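PDB 6S3Y: PlyP35 from Listeria phage P35, which probably anchors a phage endolysin to the Listeria cell wall, acting as the cell-wall-binding part of a bacteriolytic hydrolase. Local coordinates for residues Val9-Tyr15 with Ile131-Asp137; Lys26-Gln30 with Val50-Gly54; His42-Thr48 with Gly60-His64. All blocks are in the same frame, centred on the assembly; numbering follows the deposited sequence.

Interaction 1 of 3, residues Val9-Tyr15 with Ile131-Asp137; sequences VIKDVGY and IPRYMFD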
loop_
_atom_site.group_PDB
_atom_site.type_symbol
_atom_site.label_atom_id
_atom_site.label_comp_id
_atom_site.label_asym_id
_atom_site.label_seq_id
_atom_site.Cartn_x
_atom_site.Cartn_y
_atom_site.Cartn_z
ATOM N N VAL A 9 11.003 -0.852 8.271
ATOM C CA VAL A 9 11.204 -1.551 6.980
ATOM C C VAL A 9 9.843 -1.644 6.289
ATOM O O VAL A 9 8.854 -2.077 6.920
ATOM C CB VAL A 9 11.903 -2.914 7.170
ATOM C CG1 VAL A 9 11.270 -3.713 8.266
ATOM C CG2 VAL A 9 11.960 -3.719 5.879
ATOM N N ILE A 10 9.802 -1.199 5.038
ATOM C CA ILE A 10 8.558 -1.210 4.230
ATOM C C ILE A 10 8.215 -2.692 3.973
ATOM O O ILE A 10 9.130 -3.478 3.626
ATOM C CB ILE A 10 8.712 -0.355 2.963
ATOM C CG1 ILE A 10 8.344 1.110 3.234
ATOM C CG2 ILE A 10 7.862 -0.903 1.812
ATOM C CD1 ILE A 10 9.059 1.731 4.403
ATOM N N LYS A 11 6.951 -3.053 4.154
ATOM C CA LYS A 11 6.497 -4.473 4.082
ATOM C C LYS A 11 6.710 -5.042 2.678
ATOM O O LYS A 11 6.754 -4.271 1.684
ATOM C CB LYS A 11 5.035 -4.619 4.489
ATOM C CG LYS A 11 4.755 -4.330 5.953
ATOM C CD LYS A 11 3.251 -4.422 6.259
ATOM C CE LYS A 11 2.981 -4.305 7.736
ATOM N NZ LYS A 11 1.544 -4.181 8.026
ATOM N N ASP A 12 6.753 -6.370 2.611
ATOM C CA ASP A 12 6.922 -7.150 1.360
ATOM C C ASP A 12 5.547 -7.466 0.765
ATOM O O ASP A 12 5.385 -8.585 0.187
ATOM C CB ASP A 12 7.694 -8.445 1.681
ATOM C CG ASP A 12 8.230 -9.132 0.432
ATOM O OD1 ASP A 12 8.730 -8.415 -0.469
ATOM O OD2 ASP A 12 8.081 -10.351 0.372
ATOM N N VAL A 13 4.590 -6.528 0.850
ATOM C CA VAL A 13 3.159 -6.787 0.469
ATOM C C VAL A 13 2.619 -5.687 -0.457
ATOM O O VAL A 13 3.183 -4.542 -0.480
ATOM C CB VAL A 13 2.268 -6.918 1.714
ATOM C CG1 VAL A 13 2.802 -7.987 2.669
ATOM C CG2 VAL A 13 2.097 -5.575 2.434
ATOM N N GLY A 14 1.575 -6.038 -1.206
ATOM C CA GLY A 14 0.610 -5.095 -1.816
ATOM C C GLY A 14 -0.618 -4.967 -0.942
ATOM O O GLY A 14 -0.963 -5.922 -0.214
ATOM N N TYR A 15 -1.305 -3.830 -1.025
ATOM C CA TYR A 15 -2.368 -3.455 -0.068
ATOM C C TYR A 15 -3.726 -3.607 -0.761
ATOM O O TYR A 15 -4.037 -2.815 -1.651
ATOM C CB TYR A 15 -2.072 -2.052 0.471
ATOM C CG TYR A 15 -0.741 -2.013 1.163
ATOM C CD1 TYR A 15 -0.609 -2.416 2.480
ATOM C CD2 TYR A 15 0.398 -1.666 0.459
ATOM C CE1 TYR A 15 0.631 -2.439 3.088
ATOM C CE2 TYR A 15 1.649 -1.684 1.066
ATOM C CZ TYR A 15 1.760 -2.073 2.385
ATOM O OH TYR A 15 2.986 -2.124 2.988
ATOM N N ILE A 131 4.054 8.469 5.969
ATOM C CA ILE A 131 3.722 7.042 5.708
ATOM C C ILE A 131 2.814 6.579 6.845
ATOM O O ILE A 131 3.093 6.812 8.016
ATOM C CB ILE A 131 4.998 6.193 5.533
ATOM C CG1 ILE A 131 4.649 4.768 5.087
ATOM C CG2 ILE A 131 5.868 6.221 6.781
ATOM C CD1 ILE A 131 5.865 3.913 4.710
ATOM N N PRO A 132 1.684 5.911 6.531
ATOM C CA PRO A 132 0.818 5.340 7.566
ATOM C C PRO A 132 1.419 4.053 8.157
ATOM O O PRO A 132 2.191 3.366 7.486
ATOM C CB PRO A 132 -0.477 5.082 6.796
ATOM C CG PRO A 132 -0.008 4.776 5.385
ATOM C CD PRO A 132 1.187 5.668 5.166
ATOM N N ARG A 133 1.032 3.750 9.402
ATOM C CA ARG A 133 1.574 2.632 10.206
ATOM C C ARG A 133 1.520 1.314 9.439
ATOM O O ARG A 133 2.481 0.512 9.564
ATOM C CB ARG A 133 0.791 2.504 11.528
ATOM C CG ARG A 133 1.353 1.472 12.485
ATOM C CD ARG A 133 2.802 1.725 12.867
ATOM N NE ARG A 133 3.354 0.646 13.677
ATOM C CZ ARG A 133 3.800 -0.501 13.183
ATOM N NH1 ARG A 133 3.837 -0.724 11.879
ATOM N NH2 ARG A 133 4.216 -1.425 14.025
ATOM N N TYR A 134 0.469 1.086 8.655
ATOM C CA TYR A 134 0.173 -0.249 8.066
ATOM C C TYR A 134 1.136 -0.585 6.932
ATOM O O TYR A 134 1.121 -1.713 6.469
ATOM C CB TYR A 134 -1.309 -0.374 7.645
ATOM C CG TYR A 134 -1.745 0.445 6.464
ATOM C CD1 TYR A 134 -1.572 -0.012 5.172
ATOM C CD2 TYR A 134 -2.431 1.644 6.627
ATOM C CE1 TYR A 134 -1.996 0.719 4.074
ATOM C CE2 TYR A 134 -2.873 2.376 5.536
ATOM C CZ TYR A 134 -2.636 1.929 4.259
ATOM O OH TYR A 134 -3.091 2.644 3.184
HETATM N N MSE A 135 1.991 0.348 6.505
HETATM C CA MSE A 135 2.861 0.067 5.365
HETATM C C MSE A 135 4.270 -0.363 5.786
HETATM O O MSE A 135 5.097 -0.632 4.905
HETATM C CB MSE A 135 2.943 1.266 4.421
HETATM C CG MSE A 135 1.634 1.541 3.723
HETATM SE SE MSE A 135 1.772 2.940 2.393
HETATM C CE MSE A 135 0.456 2.375 1.143
ATOM N N PHE A 136 4.537 -0.463 7.087
ATOM C CA PHE A 136 5.886 -0.824 7.510
ATOM C C PHE A 136 5.860 -1.682 8.791
ATOM O O PHE A 136 4.854 -1.709 9.534
ATOM C CB PHE A 136 6.748 0.431 7.734
ATOM C CG PHE A 136 6.297 1.360 8.835
ATOM C CD1 PHE A 136 6.642 1.125 10.156
ATOM C CD2 PHE A 136 5.561 2.502 8.545
ATOM C CE1 PHE A 136 6.246 2.007 11.160
ATOM C CE2 PHE A 136 5.169 3.376 9.553
ATOM C CZ PHE A 136 5.495 3.137 10.861
ATOM N N ASP A 137 6.992 -2.339 9.047
ATOM C CA ASP A 137 7.273 -3.058 10.318
ATOM C C ASP A 137 8.377 -2.323 11.097
ATOM O O ASP A 137 9.209 -1.641 10.488
ATOM C CB ASP A 137 7.647 -4.509 10.033
ATOM C CG ASP A 137 6.471 -5.372 9.589
ATOM O OD1 ASP A 137 5.330 -5.180 10.132
ATOM O OD2 ASP A 137 6.698 -6.214 8.713
#
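The ammonium group of Lys11 serves two acceptors: NZ donates to the backbone O of Tyr134 at 2.9 Å, approaching from above the carbonyl plane, and it also reaches OE1 of Gln30 on the adjoining strand. Beyond CG the lysine chain is extended (chi2 177°) and runs past Asp137, whose OD1 lies 4.4 Å from NZ, near enough for attraction but too far for a salt bridge. Lys11 N bonds to Met135 O at 3.1 Å. Val9 and Asp137 form an antiparallel hydrogen-bonded pair in which Asp137 N meets Val9 O at 2.8 Å and Val9 N bonds to Asp137 O. Met135, a selenomethionine, lays CG over one face of the Tyr15 ring, 3.8 Å above its plane and toward the rim; SE sits farther above that face in a Met-aromatic contact. The edge of Tyr134 turns toward the face of the Tyr15 ring in an offset edge-to-face pair with planes 70° apart, and Tyr134 OH is hydrogen-bonded to Phe22 O. Ile10 and Ile131 touch through their CD1 methyls, 3.9 Å apart. Two successive carbonyls of the 3-10 segment 133-135 thus receive a lysine ammonium and a backbone N-H, tying strand 6-17 to the C-terminal region by polar bonds flanked by ring and methyl packing.

Interaction 2 of 3, residues Lys26-Gln30 with Val50-Gly54; sequences KSVRQ and VVKDG
Val51 packs over one face of the Arg29 guanidinium: its CG1 methyl stands 3.2 Å above the guanidinium plane, displaced toward the rim, while CG2 lies 3.4 Å from Arg29 NE. The valine's first torsion (chi1 80°) sets CG1 between the backbone N and the carbonyl carbon, from where it also reaches Val28, with the CG1 atoms of the two valines 3.8 Å apart. Lys52 points its side chain away, and its O lies at the guanidinium edge, 3.0 Å from Arg29 NH2. Asp53 supplies the counter-charge. Arg29 grips its OD1 end-on with two nitrogens, NH1 at 2.8 Å and NH2 at 2.9 Å, the first using the syn lone pair and the second coming nearly head-on to the oxygen. Guanidinium and carboxylate are almost coplanar (25°). A bend at chi2 (-73°) folds the arginine back so that NH1 also donates to Val28 O, 2.9 Å away; with acceptors on both segments, the group is held against rotation. The contact lies at the surface, where a corner in the chain meets the far end of strand 46-53. Val28 and Arg29 both face Phe16, forming a classic beta bulge against strand 6-17, while Val51 is backed by Val58 of strand 56-63. The salt bridge therefore spans two different antiparallel sheets.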
loop_
_atom_site.group_PDB
_atom_site.type_symbol
_atom_site.label_atom_id
_atom_site.label_comp_id
_atom_site.label_asym_id
_atom_site.label_seq_id
_atom_site.Cartn_x
_atom_site.Cartn_y
_atom_site.Cartn_z
ATOM N N LYS A 26 -9.036 -0.077 5.728
ATOM C CA LYS A 26 -8.508 -1.291 6.403
ATOM C C LYS A 26 -8.033 -2.251 5.324
ATOM O O LYS A 26 -8.630 -2.271 4.247
ATOM C CB LYS A 26 -9.595 -1.946 7.261
ATOM C CG LYS A 26 -9.954 -1.160 8.508
ATOM C CD LYS A 26 -11.264 -1.543 9.111
ATOM C CE LYS A 26 -11.437 -0.897 10.469
ATOM N NZ LYS A 26 -12.636 -1.436 11.149
ATOM N N SER A 27 -7.012 -3.038 5.622
ATOM C CA SER A 27 -6.495 -4.076 4.705
ATOM C C SER A 27 -7.442 -5.280 4.744
ATOM O O SER A 27 -7.640 -5.856 5.805
ATOM C CB SER A 27 -5.083 -4.451 5.049
ATOM O OG SER A 27 -4.217 -3.349 4.793
ATOM N N VAL A 28 -8.046 -5.613 3.618
ATOM C CA VAL A 28 -8.756 -6.917 3.445
ATOM C C VAL A 28 -7.689 -8.010 3.298
ATOM O O VAL A 28 -7.842 -9.062 3.919
ATOM C CB VAL A 28 -9.706 -6.852 2.240
ATOM C CG1 VAL A 28 -10.316 -8.201 1.951
ATOM C CG2 VAL A 28 -10.790 -5.813 2.461
ATOM N N ARG A 29 -6.652 -7.756 2.505
ATOM C CA ARG A 29 -5.453 -8.623 2.391
ATOM C C ARG A 29 -4.206 -7.737 2.299
ATOM O O ARG A 29 -4.270 -6.675 1.656
ATOM C CB ARG A 29 -5.475 -9.511 1.139
ATOM C CG ARG A 29 -6.573 -10.557 1.138
ATOM C CD ARG A 29 -6.350 -11.700 2.087
ATOM N NE ARG A 29 -7.381 -12.727 1.949
ATOM C CZ ARG A 29 -8.517 -12.758 2.632
ATOM N NH1 ARG A 29 -8.810 -11.817 3.506
ATOM N NH2 ARG A 29 -9.379 -13.743 2.480
ATOM N N GLN A 30 -3.106 -8.195 2.883
ATOM C CA GLN A 30 -1.747 -7.726 2.595
ATOM C C GLN A 30 -1.062 -8.885 1.893
ATOM O O GLN A 30 -0.528 -9.769 2.572
ATOM C CB GLN A 30 -1.118 -7.207 3.891
ATOM C CG GLN A 30 -1.691 -5.854 4.285
ATOM C CD GLN A 30 -1.047 -5.230 5.491
ATOM O OE1 GLN A 30 -0.041 -5.708 5.996
ATOM N NE2 GLN A 30 -1.670 -4.168 5.987
ATOM N N VAL A 50 -12.662 -9.881 -5.186
ATOM C CA VAL A 50 -13.335 -10.514 -4.039
ATOM C C VAL A 50 -12.444 -11.644 -3.520
ATOM O O VAL A 50 -11.768 -12.273 -4.322
ATOM C CB VAL A 50 -14.719 -10.992 -4.493
ATOM C CG1 VAL A 50 -15.406 -11.824 -3.434
ATOM C CG2 VAL A 50 -15.587 -9.792 -4.848
ATOM N N VAL A 51 -12.453 -11.836 -2.204
ATOM C CA VAL A 51 -11.808 -12.968 -1.491
ATOM C C VAL A 51 -12.861 -13.552 -0.534
ATOM O O VAL A 51 -13.922 -12.902 -0.323
ATOM C CB VAL A 51 -10.581 -12.358 -0.784
ATOM C CG1 VAL A 51 -10.929 -11.666 0.481
ATOM C CG2 VAL A 51 -9.331 -13.142 -0.859
ATOM N N LYS A 52 -12.587 -14.711 0.036
ATOM C CA LYS A 52 -13.483 -15.352 1.037
ATOM C C LYS A 52 -12.899 -15.161 2.426
ATOM O O LYS A 52 -11.755 -15.572 2.620
ATOM C CB LYS A 52 -13.622 -16.857 0.767
ATOM C CG LYS A 52 -14.074 -17.224 -0.631
ATOM C CD LYS A 52 -15.434 -16.678 -1.037
ATOM C CE LYS A 52 -16.588 -17.644 -0.819
ATOM N NZ LYS A 52 -16.879 -17.825 0.624
ATOM N N ASP A 53 -13.643 -14.552 3.345
ATOM C CA ASP A 53 -13.353 -14.598 4.801
ATOM C C ASP A 53 -14.386 -15.543 5.420
ATOM O O ASP A 53 -15.545 -15.106 5.625
ATOM C CB ASP A 53 -13.371 -13.212 5.446
ATOM C CG ASP A 53 -12.183 -12.326 5.102
ATOM O OD1 ASP A 53 -11.145 -12.833 4.632
ATOM O OD2 ASP A 53 -12.289 -11.124 5.368
ATOM N N GLY A 54 -13.994 -16.809 5.616
ATOM C CA GLY A 54 -14.924 -17.904 5.953
ATOM C C GLY A 54 -15.880 -18.162 4.804
ATOM O O GLY A 54 -15.408 -18.432 3.688
#

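Interaction 3 of 3, residues His42-Thr48 with Gly60-His64; sequences HNSHWYT and GYIYH
Strands 46-48 and 60-63 run antiparallel as the arms of a beta hairpin, their axes 4.5 Å apart at an angle of 151°, with Tyr47 and Ile62 as the hydrogen-bonded pair: Tyr47 N donates to Ile62 O and Ile62 N to Tyr47 O. Trp46, Thr48, Tyr61 and Tyr63 share one face of the sheet. There Tyr63 turns its edge to the face of the five-membered ring of Trp46, with planes at 89° and CD1 3.8 Å from Trp46 CE2; its CB sits almost centrally over the six-membered ring of Trp46 in a CH-pi contact. The tyrosine ring reaches this position because CG is anti to the backbone N (chi1 -170°). At the other end, Thr48 OG1 donates to Gly60 O at 2.7 Å while lying over one face of the Tyr61 ring, and this hydroxyl also bonds to Arg59. Tyr61 points its own edge at the imidazole of His42, with CE2 3.6 Å above the centre of that ring. On the opposite face, Tyr47 packs its CB 4.0 Å from CG2 of Ile62, and the edge of its ring approaches CA of His64; Lys41 makes a cation-pi contact with the same ring. Where the pairing gives out, just before Trp46 and just after Tyr63, His45 O accepts from His64 N at 2.8 Å and, weakly, from His64 ND1. Asn43 OD1 accepts from His45 N in an Asx turn that shapes the loop, and Ser44 OG and His45 ND1 share a hydrogen bond. His45, Trp46, Tyr63 and His64 form an aromatic cluster at this end. Backbone bonds set the register, while rings packed at steep angles and the threonine hydroxyl reinforce the hairpin through its side chains.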
loop_
_atom_site.group_PDB
_atom_site.type_symbol
_atom_site.label_atom_id
_atom_site.label_comp_id
_atom_site.label_asym_id
_atom_site.label_seq_id
_atom_site.Cartn_x
_atom_site.Cartn_y
_atom_site.Cartn_z
ATOM N N HIS A 42 -11.011 -1.163 -11.828
ATOM C CA HIS A 42 -12.052 -0.418 -11.089
ATOM C C HIS A 42 -12.104 1.016 -11.603
ATOM O O HIS A 42 -13.209 1.524 -11.799
ATOM C CB HIS A 42 -11.816 -0.484 -9.587
ATOM C CG HIS A 42 -12.728 0.381 -8.797
ATOM N ND1 HIS A 42 -14.075 0.184 -8.720
ATOM C CD2 HIS A 42 -12.463 1.470 -8.063
ATOM C CE1 HIS A 42 -14.613 1.130 -7.974
ATOM N NE2 HIS A 42 -13.637 1.927 -7.543
ATOM N N ASN A 43 -10.954 1.660 -11.740
ATOM C CA ASN A 43 -10.835 2.999 -12.383
ATOM C C ASN A 43 -9.407 3.136 -12.916
ATOM O O ASN A 43 -8.732 2.112 -13.015
ATOM C CB ASN A 43 -11.278 4.129 -11.453
ATOM C CG ASN A 43 -10.349 4.435 -10.304
ATOM O OD1 ASN A 43 -9.303 3.798 -10.147
ATOM N ND2 ASN A 43 -10.747 5.362 -9.448
ATOM N N SER A 44 -8.958 4.328 -13.269
ATOM C CA SER A 44 -7.627 4.519 -13.903
ATOM C C SER A 44 -6.508 4.053 -12.971
ATOM O O SER A 44 -5.497 3.613 -13.486
ATOM C CB SER A 44 -7.408 5.944 -14.329
ATOM O OG SER A 44 -7.521 6.779 -13.204
ATOM N N HIS A 45 -6.669 4.128 -11.652
ATOM C CA HIS A 45 -5.585 3.908 -10.669
ATOM C C HIS A 45 -5.823 2.660 -9.814
ATOM O O HIS A 45 -4.909 2.328 -9.040
ATOM C CB HIS A 45 -5.378 5.175 -9.830
ATOM C CG HIS A 45 -4.653 6.247 -10.571
ATOM N ND1 HIS A 45 -5.177 6.849 -11.700
ATOM C CD2 HIS A 45 -3.453 6.836 -10.356
ATOM C CE1 HIS A 45 -4.317 7.746 -12.163
ATOM N NE2 HIS A 45 -3.256 7.751 -11.361
ATOM N N TRP A 46 -6.960 1.994 -9.911
ATOM C CA TRP A 46 -7.331 0.921 -8.955
ATOM C C TRP A 46 -7.922 -0.285 -9.673
ATOM O O TRP A 46 -8.577 -0.134 -10.721
ATOM C CB TRP A 46 -8.304 1.416 -7.887
ATOM C CG TRP A 46 -7.725 2.443 -6.964
ATOM C CD1 TRP A 46 -7.619 3.783 -7.202
ATOM C CD2 TRP A 46 -7.148 2.207 -5.666
ATOM N NE1 TRP A 46 -7.005 4.386 -6.146
ATOM C CE2 TRP A 46 -6.706 3.451 -5.184
ATOM C CE3 TRP A 46 -6.959 1.073 -4.871
ATOM C CZ2 TRP A 46 -6.112 3.596 -3.932
ATOM C CZ3 TRP A 46 -6.367 1.214 -3.638
ATOM C CH2 TRP A 46 -5.966 2.462 -3.168
ATOM N N TYR A 47 -7.695 -1.449 -9.071
ATOM C CA TYR A 47 -8.333 -2.745 -9.361
ATOM C C TYR A 47 -9.234 -3.049 -8.175
ATOM O O TYR A 47 -8.962 -2.577 -7.063
ATOM C CB TYR A 47 -7.293 -3.858 -9.578
ATOM C CG TYR A 47 -6.529 -3.753 -10.865
ATOM C CD1 TYR A 47 -7.026 -4.303 -12.030
ATOM C CD2 TYR A 47 -5.323 -3.075 -10.937
ATOM C CE1 TYR A 47 -6.339 -4.188 -13.232
ATOM C CE2 TYR A 47 -4.634 -2.936 -12.133
ATOM C CZ TYR A 47 -5.143 -3.496 -13.281
ATOM O OH TYR A 47 -4.508 -3.347 -14.482
ATOM N N THR A 48 -10.253 -3.870 -8.401
ATOM C CA THR A 48 -11.064 -4.447 -7.319
ATOM C C THR A 48 -11.102 -5.958 -7.502
ATOM O O THR A 48 -10.799 -6.429 -8.588
ATOM C CB THR A 48 -12.460 -3.806 -7.270
ATOM O OG1 THR A 48 -13.147 -4.307 -6.121
ATOM C CG2 THR A 48 -13.273 -4.079 -8.510
ATOM N N GLY A 60 -12.280 -5.996 -2.097
ATOM C CA GLY A 60 -11.145 -5.103 -1.846
ATOM C C GLY A 60 -10.718 -4.366 -3.093
ATOM O O GLY A 60 -11.256 -4.630 -4.190
ATOM N N TYR A 61 -9.763 -3.455 -2.898
ATOM C CA TYR A 61 -9.253 -2.542 -3.933
ATOM C C TYR A 61 -7.731 -2.477 -3.795
ATOM O O TYR A 61 -7.240 -2.286 -2.677
ATOM C CB TYR A 61 -9.877 -1.152 -3.748
ATOM C CG TYR A 61 -11.381 -1.151 -3.829
ATOM C CD1 TYR A 61 -12.158 -1.407 -2.712
ATOM C CD2 TYR A 61 -12.018 -0.923 -5.030
ATOM C CE1 TYR A 61 -13.552 -1.447 -2.791
ATOM C CE2 TYR A 61 -13.401 -0.932 -5.131
ATOM C CZ TYR A 61 -14.170 -1.205 -4.005
ATOM O OH TYR A 61 -15.529 -1.258 -4.050
ATOM N N ILE A 62 -7.022 -2.546 -4.912
ATOM C CA ILE A 62 -5.550 -2.478 -4.884
ATOM C C ILE A 62 -5.068 -1.549 -5.990
ATOM O O ILE A 62 -5.598 -1.588 -7.115
ATOM C CB ILE A 62 -4.934 -3.900 -4.942
ATOM C CG1 ILE A 62 -3.414 -3.829 -4.805
ATOM C CG2 ILE A 62 -5.359 -4.646 -6.189
ATOM C CD1 ILE A 62 -2.781 -5.139 -4.365
ATOM N N TYR A 63 -4.081 -0.726 -5.665
ATOM C CA TYR A 63 -3.574 0.335 -6.563
ATOM C C TYR A 63 -2.864 -0.298 -7.744
ATOM O O TYR A 63 -2.240 -1.352 -7.570
ATOM C CB TYR A 63 -2.711 1.264 -5.719
ATOM C CG TYR A 63 -2.291 2.538 -6.396
ATOM C CD1 TYR A 63 -3.088 3.670 -6.335
ATOM C CD2 TYR A 63 -1.080 2.627 -7.055
ATOM C CE1 TYR A 63 -2.680 4.876 -6.893
ATOM C CE2 TYR A 63 -0.655 3.819 -7.613
ATOM C CZ TYR A 63 -1.455 4.949 -7.525
ATOM O OH TYR A 63 -1.045 6.104 -8.103
ATOM N N HIS A 64 -2.963 0.305 -8.921
ATOM C CA HIS A 64 -2.631 -0.328 -10.227
ATOM C C HIS A 64 -1.164 -0.760 -10.259
ATOM O O HIS A 64 -0.879 -1.815 -10.856
ATOM C CB HIS A 64 -2.980 0.606 -11.383
ATOM C CG HIS A 64 -2.036 1.735 -11.558
ATOM N ND1 HIS A 64 -1.972 2.832 -10.689
ATOM C CD2 HIS A 64 -1.090 1.923 -12.480
ATOM C CE1 HIS A 64 -1.033 3.652 -11.096
ATOM N NE2 HIS A 64 -0.483 3.126 -12.193
#

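Overall arrangement
Interactions 1 and 3 are partly buried, whereas interaction 2 lies on the surface, and their chemistry differs accordingly: a lysine-to-carbonyl bond beside strand pairing and ring packing in interaction 1, a salt bridge in interaction 2, aromatic hairpin packing in interaction 3. Interaction 1 closes a long loop of the chain, joining the N-terminal and C-terminal cell-wall-binding repeats, and the other two are nested inside that loop, both in the first repeat. Interactions 1 and 2 adjoin through the neighbouring strands 6-17 and 27-32, with Tyr15 packing on Gln30. Interactions 2 and 3 share strand 46-53 but do not touch beyond adjoining in sequence, their centres about 15 Å apart. Tyr15 O packs on Ile62, bringing interaction 1 against interaction 3.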